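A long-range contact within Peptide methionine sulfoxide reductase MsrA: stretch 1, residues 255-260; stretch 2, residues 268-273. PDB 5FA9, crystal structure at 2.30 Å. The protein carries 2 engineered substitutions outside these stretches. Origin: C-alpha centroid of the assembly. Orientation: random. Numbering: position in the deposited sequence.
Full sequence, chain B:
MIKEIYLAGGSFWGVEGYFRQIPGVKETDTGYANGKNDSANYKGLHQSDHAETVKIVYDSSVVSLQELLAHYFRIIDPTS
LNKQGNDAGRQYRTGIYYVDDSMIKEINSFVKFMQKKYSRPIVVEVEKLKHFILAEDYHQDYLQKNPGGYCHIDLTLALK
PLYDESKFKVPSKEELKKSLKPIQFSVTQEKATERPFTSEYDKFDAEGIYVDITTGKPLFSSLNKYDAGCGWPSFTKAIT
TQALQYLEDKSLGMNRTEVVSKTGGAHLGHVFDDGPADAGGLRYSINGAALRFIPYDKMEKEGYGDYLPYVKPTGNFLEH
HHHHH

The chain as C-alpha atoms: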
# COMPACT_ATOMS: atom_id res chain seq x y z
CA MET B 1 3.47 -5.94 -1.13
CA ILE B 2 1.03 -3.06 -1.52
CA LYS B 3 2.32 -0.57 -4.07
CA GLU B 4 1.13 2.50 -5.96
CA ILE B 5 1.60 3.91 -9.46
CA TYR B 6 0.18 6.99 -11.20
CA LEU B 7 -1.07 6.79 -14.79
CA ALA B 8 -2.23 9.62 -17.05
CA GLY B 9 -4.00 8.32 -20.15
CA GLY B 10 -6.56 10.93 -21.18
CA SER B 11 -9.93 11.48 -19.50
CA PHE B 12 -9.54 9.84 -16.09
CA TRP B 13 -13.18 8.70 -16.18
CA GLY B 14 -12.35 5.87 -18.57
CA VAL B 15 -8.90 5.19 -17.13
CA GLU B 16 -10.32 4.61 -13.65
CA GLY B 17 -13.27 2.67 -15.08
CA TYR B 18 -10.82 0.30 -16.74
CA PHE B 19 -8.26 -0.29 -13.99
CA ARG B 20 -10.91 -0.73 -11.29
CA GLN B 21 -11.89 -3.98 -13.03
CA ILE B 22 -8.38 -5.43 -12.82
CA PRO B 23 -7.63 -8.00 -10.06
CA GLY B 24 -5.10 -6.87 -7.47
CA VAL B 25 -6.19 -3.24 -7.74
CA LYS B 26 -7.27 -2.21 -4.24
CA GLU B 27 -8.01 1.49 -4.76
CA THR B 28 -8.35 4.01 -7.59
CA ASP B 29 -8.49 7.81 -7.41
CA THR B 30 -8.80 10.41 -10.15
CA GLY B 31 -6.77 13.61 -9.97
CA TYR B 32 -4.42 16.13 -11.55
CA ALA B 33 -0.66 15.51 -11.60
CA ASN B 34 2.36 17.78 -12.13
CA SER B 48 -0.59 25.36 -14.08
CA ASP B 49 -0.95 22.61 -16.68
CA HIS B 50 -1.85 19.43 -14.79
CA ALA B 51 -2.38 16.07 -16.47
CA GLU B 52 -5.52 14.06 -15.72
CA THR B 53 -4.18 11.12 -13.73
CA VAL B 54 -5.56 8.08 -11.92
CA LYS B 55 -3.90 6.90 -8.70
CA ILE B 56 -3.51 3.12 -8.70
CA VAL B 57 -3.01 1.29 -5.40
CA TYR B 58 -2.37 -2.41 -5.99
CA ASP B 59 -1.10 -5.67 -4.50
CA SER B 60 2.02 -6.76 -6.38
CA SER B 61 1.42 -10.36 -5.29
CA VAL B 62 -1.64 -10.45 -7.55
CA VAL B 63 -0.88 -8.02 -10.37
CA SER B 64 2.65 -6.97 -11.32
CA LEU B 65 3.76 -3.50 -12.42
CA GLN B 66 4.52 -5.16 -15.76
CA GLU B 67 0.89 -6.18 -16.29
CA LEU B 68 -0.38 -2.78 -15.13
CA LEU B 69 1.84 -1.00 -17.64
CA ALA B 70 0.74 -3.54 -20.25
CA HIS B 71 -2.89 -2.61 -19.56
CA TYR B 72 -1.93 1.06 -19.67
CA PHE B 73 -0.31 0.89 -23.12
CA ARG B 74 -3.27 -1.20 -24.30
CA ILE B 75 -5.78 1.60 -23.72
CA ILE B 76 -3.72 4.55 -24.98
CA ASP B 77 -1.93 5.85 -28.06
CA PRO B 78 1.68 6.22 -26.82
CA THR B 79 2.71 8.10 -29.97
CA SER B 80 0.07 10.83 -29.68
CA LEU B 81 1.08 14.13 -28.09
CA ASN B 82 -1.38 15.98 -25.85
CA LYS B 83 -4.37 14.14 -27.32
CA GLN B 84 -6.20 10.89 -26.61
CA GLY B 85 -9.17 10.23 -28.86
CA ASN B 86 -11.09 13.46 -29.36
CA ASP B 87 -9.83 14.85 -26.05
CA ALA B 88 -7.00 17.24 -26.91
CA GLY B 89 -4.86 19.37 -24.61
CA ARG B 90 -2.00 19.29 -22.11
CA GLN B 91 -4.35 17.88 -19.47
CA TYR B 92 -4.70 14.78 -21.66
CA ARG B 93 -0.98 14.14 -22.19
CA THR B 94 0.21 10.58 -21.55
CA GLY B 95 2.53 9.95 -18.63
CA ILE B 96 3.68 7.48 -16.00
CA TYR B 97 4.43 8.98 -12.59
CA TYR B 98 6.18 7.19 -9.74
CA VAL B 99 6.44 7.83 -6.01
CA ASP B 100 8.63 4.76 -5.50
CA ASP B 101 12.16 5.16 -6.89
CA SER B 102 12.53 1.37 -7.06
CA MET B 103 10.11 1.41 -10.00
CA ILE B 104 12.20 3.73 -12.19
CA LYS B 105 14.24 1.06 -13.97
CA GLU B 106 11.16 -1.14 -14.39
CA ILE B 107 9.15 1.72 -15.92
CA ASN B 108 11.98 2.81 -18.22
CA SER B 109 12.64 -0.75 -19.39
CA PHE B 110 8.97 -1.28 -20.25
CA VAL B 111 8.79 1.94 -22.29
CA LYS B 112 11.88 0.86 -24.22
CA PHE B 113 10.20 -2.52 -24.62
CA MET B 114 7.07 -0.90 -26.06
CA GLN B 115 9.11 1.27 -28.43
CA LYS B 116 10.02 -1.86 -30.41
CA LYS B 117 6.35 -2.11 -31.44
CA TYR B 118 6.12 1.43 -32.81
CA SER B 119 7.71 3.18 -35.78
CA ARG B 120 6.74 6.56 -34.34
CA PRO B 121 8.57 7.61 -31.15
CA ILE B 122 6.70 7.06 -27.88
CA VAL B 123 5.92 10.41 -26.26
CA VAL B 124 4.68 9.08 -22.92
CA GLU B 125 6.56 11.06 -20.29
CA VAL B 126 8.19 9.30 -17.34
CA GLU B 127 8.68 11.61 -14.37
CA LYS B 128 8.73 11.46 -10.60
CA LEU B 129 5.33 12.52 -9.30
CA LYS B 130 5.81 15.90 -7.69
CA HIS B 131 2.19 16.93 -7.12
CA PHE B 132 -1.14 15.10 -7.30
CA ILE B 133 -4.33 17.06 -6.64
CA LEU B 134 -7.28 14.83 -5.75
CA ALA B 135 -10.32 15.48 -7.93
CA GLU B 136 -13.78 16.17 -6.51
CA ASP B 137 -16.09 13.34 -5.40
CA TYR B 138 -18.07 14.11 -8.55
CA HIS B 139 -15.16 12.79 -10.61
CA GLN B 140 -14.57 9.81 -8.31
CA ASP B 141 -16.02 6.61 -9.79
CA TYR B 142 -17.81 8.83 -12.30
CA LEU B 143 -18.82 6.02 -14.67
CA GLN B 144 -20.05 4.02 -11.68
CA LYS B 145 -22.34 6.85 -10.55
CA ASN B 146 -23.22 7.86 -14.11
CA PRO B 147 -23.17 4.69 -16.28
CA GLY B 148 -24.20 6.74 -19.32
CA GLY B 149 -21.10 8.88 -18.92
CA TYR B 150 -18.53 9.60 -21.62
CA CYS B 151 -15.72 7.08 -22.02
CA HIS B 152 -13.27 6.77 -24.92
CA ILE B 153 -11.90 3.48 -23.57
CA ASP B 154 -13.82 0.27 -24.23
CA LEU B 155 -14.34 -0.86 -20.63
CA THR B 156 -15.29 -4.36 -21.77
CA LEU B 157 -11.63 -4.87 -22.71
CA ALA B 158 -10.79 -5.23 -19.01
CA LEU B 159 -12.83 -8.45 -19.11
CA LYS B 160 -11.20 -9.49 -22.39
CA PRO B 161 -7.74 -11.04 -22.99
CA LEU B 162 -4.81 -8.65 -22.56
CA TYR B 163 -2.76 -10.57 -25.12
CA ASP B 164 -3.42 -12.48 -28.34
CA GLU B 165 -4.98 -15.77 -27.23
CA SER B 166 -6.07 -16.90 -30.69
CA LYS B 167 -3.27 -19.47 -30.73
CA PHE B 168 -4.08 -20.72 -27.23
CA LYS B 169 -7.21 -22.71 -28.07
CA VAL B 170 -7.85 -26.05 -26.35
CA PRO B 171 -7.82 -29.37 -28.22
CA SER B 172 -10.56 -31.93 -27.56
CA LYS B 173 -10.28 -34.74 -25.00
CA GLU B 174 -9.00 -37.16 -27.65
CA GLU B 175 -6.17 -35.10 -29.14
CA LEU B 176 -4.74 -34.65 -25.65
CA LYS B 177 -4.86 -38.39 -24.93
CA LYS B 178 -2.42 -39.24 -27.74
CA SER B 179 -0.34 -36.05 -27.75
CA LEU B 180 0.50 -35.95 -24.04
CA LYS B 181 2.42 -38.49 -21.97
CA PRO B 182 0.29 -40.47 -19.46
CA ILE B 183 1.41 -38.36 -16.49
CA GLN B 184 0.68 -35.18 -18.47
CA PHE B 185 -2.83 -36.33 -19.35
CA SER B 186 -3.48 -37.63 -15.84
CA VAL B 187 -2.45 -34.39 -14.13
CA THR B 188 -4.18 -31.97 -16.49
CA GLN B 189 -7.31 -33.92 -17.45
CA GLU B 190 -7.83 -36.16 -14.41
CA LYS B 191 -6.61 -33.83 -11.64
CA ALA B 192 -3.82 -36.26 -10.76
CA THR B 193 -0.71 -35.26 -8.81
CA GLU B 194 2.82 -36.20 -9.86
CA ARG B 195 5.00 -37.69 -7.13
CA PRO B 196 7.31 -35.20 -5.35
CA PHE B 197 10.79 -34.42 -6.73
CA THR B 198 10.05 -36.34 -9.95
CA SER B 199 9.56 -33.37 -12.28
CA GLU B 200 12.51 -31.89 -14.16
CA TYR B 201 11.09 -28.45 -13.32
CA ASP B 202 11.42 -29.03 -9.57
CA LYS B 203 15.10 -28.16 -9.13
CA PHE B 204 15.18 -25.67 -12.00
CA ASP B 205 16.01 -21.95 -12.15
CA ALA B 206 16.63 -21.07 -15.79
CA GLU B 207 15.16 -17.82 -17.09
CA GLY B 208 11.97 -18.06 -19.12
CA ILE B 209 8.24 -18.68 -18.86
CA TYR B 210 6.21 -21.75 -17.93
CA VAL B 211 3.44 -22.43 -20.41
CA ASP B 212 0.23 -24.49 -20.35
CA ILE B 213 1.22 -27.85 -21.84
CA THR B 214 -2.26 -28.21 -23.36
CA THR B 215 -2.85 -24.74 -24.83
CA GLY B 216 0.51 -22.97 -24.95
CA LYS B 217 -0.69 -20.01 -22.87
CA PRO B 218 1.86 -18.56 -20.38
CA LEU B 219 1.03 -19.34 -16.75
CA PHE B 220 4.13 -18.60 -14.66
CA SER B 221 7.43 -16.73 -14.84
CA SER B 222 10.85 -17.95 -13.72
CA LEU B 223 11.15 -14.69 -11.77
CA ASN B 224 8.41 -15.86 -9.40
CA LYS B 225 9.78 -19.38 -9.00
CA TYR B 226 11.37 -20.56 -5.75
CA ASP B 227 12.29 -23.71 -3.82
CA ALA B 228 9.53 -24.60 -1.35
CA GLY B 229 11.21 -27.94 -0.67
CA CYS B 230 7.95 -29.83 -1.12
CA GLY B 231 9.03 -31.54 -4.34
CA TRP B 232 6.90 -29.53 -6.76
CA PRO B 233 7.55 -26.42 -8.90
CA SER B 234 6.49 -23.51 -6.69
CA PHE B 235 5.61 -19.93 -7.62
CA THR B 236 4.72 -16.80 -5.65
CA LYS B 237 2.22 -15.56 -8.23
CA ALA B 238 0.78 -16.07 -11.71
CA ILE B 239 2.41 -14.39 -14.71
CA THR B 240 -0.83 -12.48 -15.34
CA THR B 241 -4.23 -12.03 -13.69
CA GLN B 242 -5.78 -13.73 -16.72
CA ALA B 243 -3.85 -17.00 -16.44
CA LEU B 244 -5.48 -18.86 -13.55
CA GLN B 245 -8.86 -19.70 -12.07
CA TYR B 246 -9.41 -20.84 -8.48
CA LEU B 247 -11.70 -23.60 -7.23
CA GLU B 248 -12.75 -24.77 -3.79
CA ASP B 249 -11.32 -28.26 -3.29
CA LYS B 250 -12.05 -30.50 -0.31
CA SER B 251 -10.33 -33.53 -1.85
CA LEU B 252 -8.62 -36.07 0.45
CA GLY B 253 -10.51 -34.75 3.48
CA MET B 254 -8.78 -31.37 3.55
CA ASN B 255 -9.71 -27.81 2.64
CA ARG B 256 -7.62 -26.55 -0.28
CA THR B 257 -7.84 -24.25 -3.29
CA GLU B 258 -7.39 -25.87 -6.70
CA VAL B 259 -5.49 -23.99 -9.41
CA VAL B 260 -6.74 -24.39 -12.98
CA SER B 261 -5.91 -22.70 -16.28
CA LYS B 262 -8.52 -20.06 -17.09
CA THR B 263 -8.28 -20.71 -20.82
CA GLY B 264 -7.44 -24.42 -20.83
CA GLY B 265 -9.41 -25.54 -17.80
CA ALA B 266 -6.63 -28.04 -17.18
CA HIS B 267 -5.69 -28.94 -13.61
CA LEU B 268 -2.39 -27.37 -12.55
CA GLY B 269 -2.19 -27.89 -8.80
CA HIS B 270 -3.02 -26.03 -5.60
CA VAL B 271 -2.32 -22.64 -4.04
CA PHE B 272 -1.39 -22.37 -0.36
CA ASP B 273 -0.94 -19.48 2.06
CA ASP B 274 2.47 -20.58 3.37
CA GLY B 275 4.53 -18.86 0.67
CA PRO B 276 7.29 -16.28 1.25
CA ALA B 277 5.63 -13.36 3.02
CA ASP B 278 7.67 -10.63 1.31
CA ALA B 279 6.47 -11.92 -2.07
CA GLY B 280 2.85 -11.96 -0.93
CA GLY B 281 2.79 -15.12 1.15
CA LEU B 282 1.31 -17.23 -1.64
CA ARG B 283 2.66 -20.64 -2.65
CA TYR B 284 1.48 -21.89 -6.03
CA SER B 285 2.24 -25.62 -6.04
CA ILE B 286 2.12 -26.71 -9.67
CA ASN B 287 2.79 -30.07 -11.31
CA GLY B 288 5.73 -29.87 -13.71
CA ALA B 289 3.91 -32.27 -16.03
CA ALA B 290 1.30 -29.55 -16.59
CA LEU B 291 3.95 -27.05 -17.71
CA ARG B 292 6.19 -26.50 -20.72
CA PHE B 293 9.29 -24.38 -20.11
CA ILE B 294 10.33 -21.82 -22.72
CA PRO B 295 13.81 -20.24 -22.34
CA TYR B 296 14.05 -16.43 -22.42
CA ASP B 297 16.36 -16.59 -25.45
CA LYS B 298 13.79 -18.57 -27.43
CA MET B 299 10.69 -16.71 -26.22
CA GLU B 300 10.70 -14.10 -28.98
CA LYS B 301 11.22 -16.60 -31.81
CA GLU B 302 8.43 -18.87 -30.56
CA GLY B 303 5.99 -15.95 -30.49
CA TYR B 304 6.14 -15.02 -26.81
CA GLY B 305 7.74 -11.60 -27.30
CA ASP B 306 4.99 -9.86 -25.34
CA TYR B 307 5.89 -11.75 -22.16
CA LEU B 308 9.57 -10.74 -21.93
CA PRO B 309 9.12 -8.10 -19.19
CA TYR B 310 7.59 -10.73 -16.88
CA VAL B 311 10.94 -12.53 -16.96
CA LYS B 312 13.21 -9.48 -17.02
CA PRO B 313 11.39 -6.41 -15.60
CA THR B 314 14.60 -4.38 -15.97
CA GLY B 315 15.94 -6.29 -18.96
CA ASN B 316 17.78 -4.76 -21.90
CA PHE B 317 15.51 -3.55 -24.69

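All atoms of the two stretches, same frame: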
# COMPACT_ATOMS: atom_id res chain seq x y z
N ASN B 255 -9.12 -28.98 3.27
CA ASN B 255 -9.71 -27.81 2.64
C ASN B 255 -8.65 -27.03 1.88
O ASN B 255 -7.82 -26.34 2.48
CB ASN B 255 -10.41 -26.91 3.66
CG ASN B 255 -11.50 -26.07 3.04
OD1 ASN B 255 -11.60 -25.96 1.81
ND2 ASN B 255 -12.34 -25.47 3.87
N ARG B 256 -8.67 -27.13 0.56
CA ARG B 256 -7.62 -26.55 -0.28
C ARG B 256 -8.22 -25.83 -1.48
O ARG B 256 -9.37 -26.04 -1.84
CB ARG B 256 -6.66 -27.64 -0.76
CG ARG B 256 -5.93 -28.38 0.35
CD ARG B 256 -4.92 -29.37 -0.22
NE ARG B 256 -5.55 -30.32 -1.12
CZ ARG B 256 -4.89 -31.24 -1.83
NH1 ARG B 256 -3.57 -31.32 -1.74
NH2 ARG B 256 -5.56 -32.07 -2.63
N THR B 257 -7.42 -24.95 -2.09
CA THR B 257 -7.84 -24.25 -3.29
C THR B 257 -7.14 -24.83 -4.52
O THR B 257 -5.91 -24.86 -4.58
CB THR B 257 -7.55 -22.74 -3.20
OG1 THR B 257 -8.15 -22.21 -2.01
CG2 THR B 257 -8.09 -22.02 -4.42
N GLU B 258 -7.93 -25.28 -5.48
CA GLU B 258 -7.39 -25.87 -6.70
C GLU B 258 -7.07 -24.79 -7.73
O GLU B 258 -7.85 -23.87 -7.96
CB GLU B 258 -8.37 -26.88 -7.29
CG GLU B 258 -7.93 -27.49 -8.61
CD GLU B 258 -9.02 -28.32 -9.26
OE1 GLU B 258 -10.20 -28.11 -8.93
OE2 GLU B 258 -8.68 -29.18 -10.10
N VAL B 259 -5.90 -24.92 -8.36
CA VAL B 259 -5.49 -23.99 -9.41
C VAL B 259 -5.69 -24.60 -10.79
O VAL B 259 -5.17 -25.68 -11.09
CB VAL B 259 -4.01 -23.59 -9.25
CG1 VAL B 259 -3.59 -22.67 -10.38
CG2 VAL B 259 -3.78 -22.92 -7.90
N VAL B 260 -6.46 -23.91 -11.63
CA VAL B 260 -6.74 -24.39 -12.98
C VAL B 260 -6.52 -23.28 -14.00
O VAL B 260 -6.70 -22.10 -13.70
CB VAL B 260 -8.19 -24.92 -13.12
CG1 VAL B 260 -8.39 -26.15 -12.24
CG2 VAL B 260 -9.20 -23.84 -12.78
N LEU B 268 -3.79 -27.75 -12.68
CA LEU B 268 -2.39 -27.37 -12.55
C LEU B 268 -1.83 -27.78 -11.20
O LEU B 268 -0.71 -28.29 -11.10
CB LEU B 268 -2.22 -25.87 -12.76
CG LEU B 268 -2.77 -25.32 -14.08
CD1 LEU B 268 -2.56 -23.82 -14.16
CD2 LEU B 268 -2.11 -26.02 -15.27
N GLY B 269 -2.61 -27.56 -10.15
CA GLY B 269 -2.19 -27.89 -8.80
C GLY B 269 -3.01 -27.16 -7.75
O GLY B 269 -4.22 -26.99 -7.90
N HIS B 270 -2.34 -26.73 -6.68
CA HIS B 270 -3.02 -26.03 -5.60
C HIS B 270 -2.24 -24.79 -5.16
O HIS B 270 -1.03 -24.72 -5.35
CB HIS B 270 -3.22 -26.97 -4.40
CG HIS B 270 -3.91 -28.25 -4.75
ND1 HIS B 270 -3.24 -29.32 -5.31
CD2 HIS B 270 -5.20 -28.64 -4.61
CE1 HIS B 270 -4.10 -30.31 -5.50
NE2 HIS B 270 -5.29 -29.92 -5.09
N VAL B 271 -2.95 -23.83 -4.58
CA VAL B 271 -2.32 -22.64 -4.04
C VAL B 271 -2.48 -22.58 -2.52
O VAL B 271 -3.59 -22.71 -2.00
CB VAL B 271 -2.88 -21.35 -4.68
CG1 VAL B 271 -4.40 -21.33 -4.63
CG2 VAL B 271 -2.29 -20.11 -4.02
N PHE B 272 -1.37 -22.41 -1.82
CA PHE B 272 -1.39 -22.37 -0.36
C PHE B 272 -1.03 -20.99 0.15
O PHE B 272 -0.61 -20.12 -0.61
CB PHE B 272 -0.44 -23.42 0.21
CG PHE B 272 -0.72 -24.82 -0.26
CD1 PHE B 272 -1.63 -25.62 0.41
CD2 PHE B 272 -0.08 -25.34 -1.38
CE1 PHE B 272 -1.90 -26.91 -0.02
CE2 PHE B 272 -0.35 -26.62 -1.81
CZ PHE B 272 -1.26 -27.41 -1.13
N ASP B 273 -1.18 -20.79 1.46
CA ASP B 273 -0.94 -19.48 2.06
C ASP B 273 0.36 -19.47 2.87
O ASP B 273 0.59 -18.57 3.68
CB ASP B 273 -2.12 -19.10 2.96
CG ASP B 273 -2.46 -17.62 2.88
OD1 ASP B 273 -1.53 -16.79 2.97
OD2 ASP B 273 -3.65 -17.29 2.72

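Two neighbouring antiparallel strands, 256-260 and 268-272, are joined here by a short ladder of backbone hydrogen bonds, with a valine-rich patch on one face of the sheet and a cation-ring stack flanking the other.

The ladder illustrates how backbone pairing sets the places that side chains then fill. At one end of the ladder V259 pairs with G269: V259 N donates to G269 O at 2.7 Å, nearly in line, while V259 O accepts from L268 N at 3.0 Å and, weakly, from G269 N at 3.3 Å. One carbonyl thus serves two successive amides. Further along, V271 N reaches T257 O at 3.1 Å. Between these bonds E258 and H270 form a non-hydrogen-bonded pair, their CA atoms 4.5 Å apart, and CA-H...O contacts supplement the ladder: H270 CA lies 3.3 Å from T257 O, and E258 CA 3.6 Å from G269 O.

T257, V259 and V271 direct their side chains to the same face. V259 is central to this patch: its CG2 meets V271 CG1 at 3.7 Å, and its CG1 lies 4.1 Å from L268 CD1. Beta-branched residues suit such a site, since their branches spread close to the backbone; T257 CB packs 3.7 Å from V271 CG1. G269 has no side chain to add, and its phi/psi of 161/-141 would jam a CB against the preceding carbonyl, so glycine fits the backbone itself.

E258 and H270 turn to the other face. The end of H270 comes nearer the first strand, where the guanidinium of R256 lies flat on its ring, centres 3.8 Å apart. R256 NH2 and H270 NE2 are 3.3 Å apart, but their angle is poor for a hydrogen bond. R256 CD also lies 3.9 Å from F272 CE1. The contact buries 516 Å² between the stretches, both sides summed; V259, L268 and G269 are buried.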